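Local coordinates for peroxisomal fatty acid beta-oxidation multifunctional protein MFP2 (Arabidopsis thaliana, PDB 2WTB), which carries out successive steps of peroxisomal fatty acid beta-oxidation, combining enoyl-CoA hydratase and 3-hydroxyacyl-CoA dehydrogenase activities in one chain, at residues 184-189 against 198-203; 330-335 against 357-362. One frame throughout, in Å; residues are numbered along the deposited sequence.

Contact 1: residues 184-189 against 198-203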
# COMPACT_ATOMS: atom_id res chain seq x y z
N ILE A 184 -27.71 -0.43 6.25
CA ILE A 184 -28.45 -1.29 5.33
C ILE A 184 -29.78 -1.71 5.94
O ILE A 184 -29.83 -2.18 7.08
CB ILE A 184 -27.65 -2.57 4.99
CG1 ILE A 184 -26.34 -2.21 4.29
CG2 ILE A 184 -28.48 -3.49 4.12
CD1 ILE A 184 -26.53 -1.55 2.95
N ASP A 185 -30.86 -1.54 5.19
CA ASP A 185 -32.21 -1.80 5.69
C ASP A 185 -32.59 -3.28 5.65
O ASP A 185 -33.42 -3.73 6.43
CB ASP A 185 -33.23 -0.98 4.91
CG ASP A 185 -33.15 0.50 5.22
OD1 ASP A 185 -33.14 0.86 6.42
OD2 ASP A 185 -33.08 1.30 4.27
N ALA A 186 -32.00 -4.03 4.73
CA ALA A 186 -32.32 -5.45 4.59
C ALA A 186 -31.24 -6.21 3.82
O ALA A 186 -30.65 -5.68 2.87
CB ALA A 186 -33.67 -5.62 3.90
N VAL A 187 -30.98 -7.44 4.24
CA VAL A 187 -30.02 -8.30 3.57
C VAL A 187 -30.72 -9.50 2.94
O VAL A 187 -31.30 -10.33 3.64
CB VAL A 187 -28.93 -8.81 4.53
CG1 VAL A 187 -28.00 -9.77 3.80
CG2 VAL A 187 -28.15 -7.65 5.11
N VAL A 188 -30.69 -9.58 1.61
CA VAL A 188 -31.31 -10.68 0.89
C VAL A 188 -30.32 -11.28 -0.10
O VAL A 188 -29.30 -10.66 -0.40
CB VAL A 188 -32.56 -10.20 0.13
CG1 VAL A 188 -33.61 -9.68 1.09
CG2 VAL A 188 -32.19 -9.13 -0.89
N PRO A 189 -30.61 -12.49 -0.58
CA PRO A 189 -29.78 -13.16 -1.59
C PRO A 189 -29.67 -12.31 -2.86
O PRO A 189 -30.63 -11.62 -3.21
CB PRO A 189 -30.55 -14.45 -1.89
CG PRO A 189 -31.35 -14.70 -0.66
CD PRO A 189 -31.73 -13.35 -0.15
N ARG A 198 -37.72 -3.11 -5.40
CA ARG A 198 -38.92 -2.55 -6.02
C ARG A 198 -40.16 -2.77 -5.14
O ARG A 198 -41.06 -1.94 -5.11
CB ARG A 198 -39.13 -3.09 -7.44
CG ARG A 198 -39.45 -4.57 -7.52
CD ARG A 198 -40.05 -4.95 -8.87
NE ARG A 198 -39.10 -4.82 -9.97
CZ ARG A 198 -39.26 -4.01 -11.01
NH1 ARG A 198 -40.34 -3.24 -11.09
NH2 ARG A 198 -38.34 -3.96 -11.96
N ARG A 199 -40.19 -3.89 -4.42
CA ARG A 199 -41.25 -4.14 -3.46
C ARG A 199 -41.16 -3.13 -2.31
O ARG A 199 -42.17 -2.62 -1.83
CB ARG A 199 -41.15 -5.56 -2.90
CG ARG A 199 -42.23 -5.90 -1.88
CD ARG A 199 -41.92 -7.20 -1.15
NE ARG A 199 -40.78 -7.06 -0.25
CZ ARG A 199 -40.85 -6.58 0.98
NH1 ARG A 199 -42.02 -6.18 1.47
NH2 ARG A 199 -39.76 -6.49 1.73
N TRP A 200 -39.93 -2.85 -1.89
CA TRP A 200 -39.69 -1.89 -0.82
C TRP A 200 -40.12 -0.49 -1.27
O TRP A 200 -40.75 0.25 -0.52
CB TRP A 200 -38.21 -1.89 -0.42
CG TRP A 200 -37.94 -1.27 0.91
CD1 TRP A 200 -37.92 0.06 1.21
CD2 TRP A 200 -37.62 -1.96 2.13
NE1 TRP A 200 -37.62 0.24 2.54
CE2 TRP A 200 -37.43 -0.98 3.13
CE3 TRP A 200 -37.47 -3.31 2.48
CZ2 TRP A 200 -37.11 -1.31 4.44
CZ3 TRP A 200 -37.16 -3.63 3.79
CH2 TRP A 200 -36.98 -2.63 4.75
N ALA A 201 -39.77 -0.15 -2.51
CA ALA A 201 -40.08 1.17 -3.07
C ALA A 201 -41.58 1.46 -3.09
O ALA A 201 -42.01 2.57 -2.78
CB ALA A 201 -39.48 1.31 -4.45
N LEU A 202 -42.38 0.46 -3.47
CA LEU A 202 -43.83 0.64 -3.52
C LEU A 202 -44.44 0.57 -2.13
O LEU A 202 -45.55 1.06 -1.91
CB LEU A 202 -44.48 -0.38 -4.46
CG LEU A 202 -44.24 -0.17 -5.95
CD1 LEU A 202 -45.26 -0.94 -6.77
CD2 LEU A 202 -44.30 1.31 -6.30
N ASP A 203 -43.72 -0.04 -1.19
CA ASP A 203 -44.14 -0.02 0.21
C ASP A 203 -44.13 1.41 0.74
O ASP A 203 -45.04 1.84 1.44
CB ASP A 203 -43.21 -0.90 1.06
CG ASP A 203 -43.63 -2.36 1.07
OD1 ASP A 203 -44.81 -2.64 0.75
OD2 ASP A 203 -42.79 -3.22 1.41

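Contact 2: residues 330-335 against 357-362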
# COMPACT_ATOMS: atom_id res chain seq x y z
N ALA A 330 3.70 -17.49 4.01
CA ALA A 330 3.01 -16.67 3.02
C ALA A 330 2.37 -17.52 1.92
O ALA A 330 1.27 -17.22 1.45
CB ALA A 330 3.98 -15.67 2.40
N LEU A 331 3.05 -18.59 1.53
CA LEU A 331 2.59 -19.45 0.44
C LEU A 331 1.36 -20.29 0.82
O LEU A 331 0.35 -20.25 0.12
CB LEU A 331 3.72 -20.34 -0.06
CG LEU A 331 4.79 -19.67 -0.93
CD1 LEU A 331 6.02 -20.57 -1.08
CD2 LEU A 331 4.23 -19.30 -2.29
N ILE A 332 1.45 -21.04 1.91
CA ILE A 332 0.33 -21.87 2.35
C ILE A 332 -0.88 -21.02 2.75
O ILE A 332 -2.02 -21.46 2.64
CB ILE A 332 0.71 -22.80 3.52
CG1 ILE A 332 1.23 -21.99 4.71
CG2 ILE A 332 1.74 -23.83 3.07
CD1 ILE A 332 1.58 -22.84 5.91
N LEU A 333 -0.62 -19.80 3.22
CA LEU A 333 -1.69 -18.87 3.55
C LEU A 333 -2.50 -18.52 2.31
O LEU A 333 -3.61 -17.98 2.41
CB LEU A 333 -1.13 -17.60 4.19
CG LEU A 333 -0.74 -17.69 5.67
CD1 LEU A 333 -0.28 -16.33 6.19
CD2 LEU A 333 -1.89 -18.22 6.51
N SER A 334 -1.94 -18.83 1.14
CA SER A 334 -2.63 -18.60 -0.13
C SER A 334 -2.86 -19.92 -0.86
O SER A 334 -2.73 -20.00 -2.08
CB SER A 334 -1.82 -17.65 -1.01
OG SER A 334 -1.62 -16.40 -0.37
N ASN A 335 -3.24 -20.95 -0.10
CA ASN A 335 -3.43 -22.30 -0.63
C ASN A 335 -2.38 -22.75 -1.65
O ASN A 335 -2.72 -23.16 -2.76
CB ASN A 335 -4.86 -22.50 -1.17
CG ASN A 335 -5.33 -21.35 -2.03
OD1 ASN A 335 -5.57 -20.25 -1.54
ND2 ASN A 335 -5.49 -21.61 -3.32
N ALA A 357 4.05 -21.60 14.60
CA ALA A 357 4.08 -20.49 15.54
C ALA A 357 3.58 -19.21 14.89
O ALA A 357 2.90 -18.40 15.52
CB ALA A 357 5.50 -20.29 16.08
N ASN A 358 3.91 -19.02 13.62
CA ASN A 358 3.48 -17.85 12.87
C ASN A 358 1.97 -17.85 12.63
O ASN A 358 1.35 -16.79 12.57
CB ASN A 358 4.22 -17.75 11.54
CG ASN A 358 5.70 -17.45 11.72
OD1 ASN A 358 6.12 -16.90 12.74
ND2 ASN A 358 6.50 -17.80 10.71
N LEU A 359 1.40 -19.04 12.51
CA LEU A 359 -0.03 -19.18 12.28
C LEU A 359 -0.82 -19.10 13.58
O LEU A 359 -1.89 -18.50 13.63
CB LEU A 359 -0.34 -20.48 11.54
CG LEU A 359 -0.11 -20.50 10.03
CD1 LEU A 359 1.37 -20.40 9.70
CD2 LEU A 359 -0.70 -21.75 9.40
N GLN A 360 -0.28 -19.70 14.63
CA GLN A 360 -0.92 -19.67 15.94
C GLN A 360 -0.97 -18.25 16.50
O GLN A 360 -1.87 -17.91 17.27
CB GLN A 360 -0.19 -20.59 16.92
CG GLN A 360 -0.32 -22.07 16.60
CD GLN A 360 0.60 -22.94 17.44
OE1 GLN A 360 1.48 -22.44 18.13
NE2 GLN A 360 0.39 -24.25 17.38
N SER A 361 -0.01 -17.43 16.09
CA SER A 361 0.06 -16.05 16.54
C SER A 361 -1.16 -15.25 16.10
O SER A 361 -1.78 -14.55 16.91
CB SER A 361 1.34 -15.38 16.02
OG SER A 361 1.45 -14.05 16.49
N ARG A 362 -1.52 -15.36 14.82
CA ARG A 362 -2.67 -14.64 14.29
C ARG A 362 -3.99 -15.37 14.54
O ARG A 362 -5.01 -15.05 13.94
CB ARG A 362 -2.49 -14.36 12.79
CG ARG A 362 -2.02 -15.55 11.98
CD ARG A 362 -2.40 -15.39 10.52
NE ARG A 362 -2.14 -14.04 10.03
CZ ARG A 362 -2.66 -13.53 8.91
NH1 ARG A 362 -3.47 -14.27 8.16
NH2 ARG A 362 -2.37 -12.29 8.54

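Contact 1: residues 184-189 against 198-203
The indole of Trp200, on helix 193-205, reaches Asp185, just before the edge strand 186-187, and Ala186, its first residue. From its CB the side chain leaves with CG anti to the backbone N (chi1 -162°), which carries the ring off the helix toward the strand; the pyrrole part stays on the helix side, and the benzene part bridges the gap. There CZ3 meets the methyl of Ala186, with CB 4.0 Å away. CH2, next along the rim, lies 4.1 Å from both CB and the carbonyl O of Asp185. CZ2 makes the closest approach, 3.9 Å to Asp185 CB. Both CB atoms come at the ring obliquely. A large indole suits this place because it spans backbones still 9.8 Å apart at the Ala186 and Trp200 CA atoms, while a small alanine lets it come close. Asp185 contributes its methylene; its carboxylate OD2 accepts a hydrogen bond from Arg127 N on strand 126-129. Trp200 also packs on Ala126 and Val106, linking the helix to strands 126-129 and 105-109 of the crotonase-type domain; separately, Lys209 makes a cation-pi contact with the indole. No hydrogen bond or salt bridge crosses between 184-189 and 198-203. With just 109 Å² buried, the attraction is chiefly dispersion between ring carbons and two CB atoms, while the nearby carboxylate finds its polar partner elsewhere.

Contact 2: residues 330-335 against 357-362
Ile332 and Leu359 meet end to end, methyl against methyl, with Ile332 CD1 4.3 Å from Leu359 CD2. The Ile332 CA–CB bond does not aim at the other helix; CG1 sits between the backbone N and carbonyl carbon (chi1 58°), and the extended chain beyond it (chi2 178°) carries CD1 across. The CA–CB bond of Leu359 heads toward the other segment, and CD2 of its fork makes the touch; such a forked end suits this buried apolar spot. Beside them, Leu333 and Arg362 approach each other nearer the surface. Leu333 CD1 approaches the Arg362 guanidinium obliquely, 4.3 Å from NH1. Arginine suits this border because its long chain can carry the guanidinium out to Leu333 while the residue stays exposed. Helix 322-332 finishes here in a Schellman motif, in which Asn335, with positive phi, is the C-prime residue. Phe373 of helix 372-375 touches Leu333, Leu359 and Arg362, joining a third helix to the pair. On the sheet side, Ile332 rests on Val338 of strand 338-341, so the contact ties together the first two helices of the Rossmann-type NAD-binding domain beside its parallel strands.

Contacts 1 and 2 lie in different catalytic sections of the chain: the first in the enoyl-CoA hydratase/isomerase region, the second in the NAD-binding region of the dehydrogenase. Their centres are 40 Å apart and their nearest atoms about 25 Å, so they do not touch, and contact 1 closes along the chain before contact 2 opens. The centre of contact 1 is 36 Å from the centre of the chain and that of contact 2 is 20 Å from it. Neither is near the predicted catalytic residues Glu119 and Glu139. Each joins secondary-structure elements within its own domain, the start of a strand to a helix in one and helix to helix in the other.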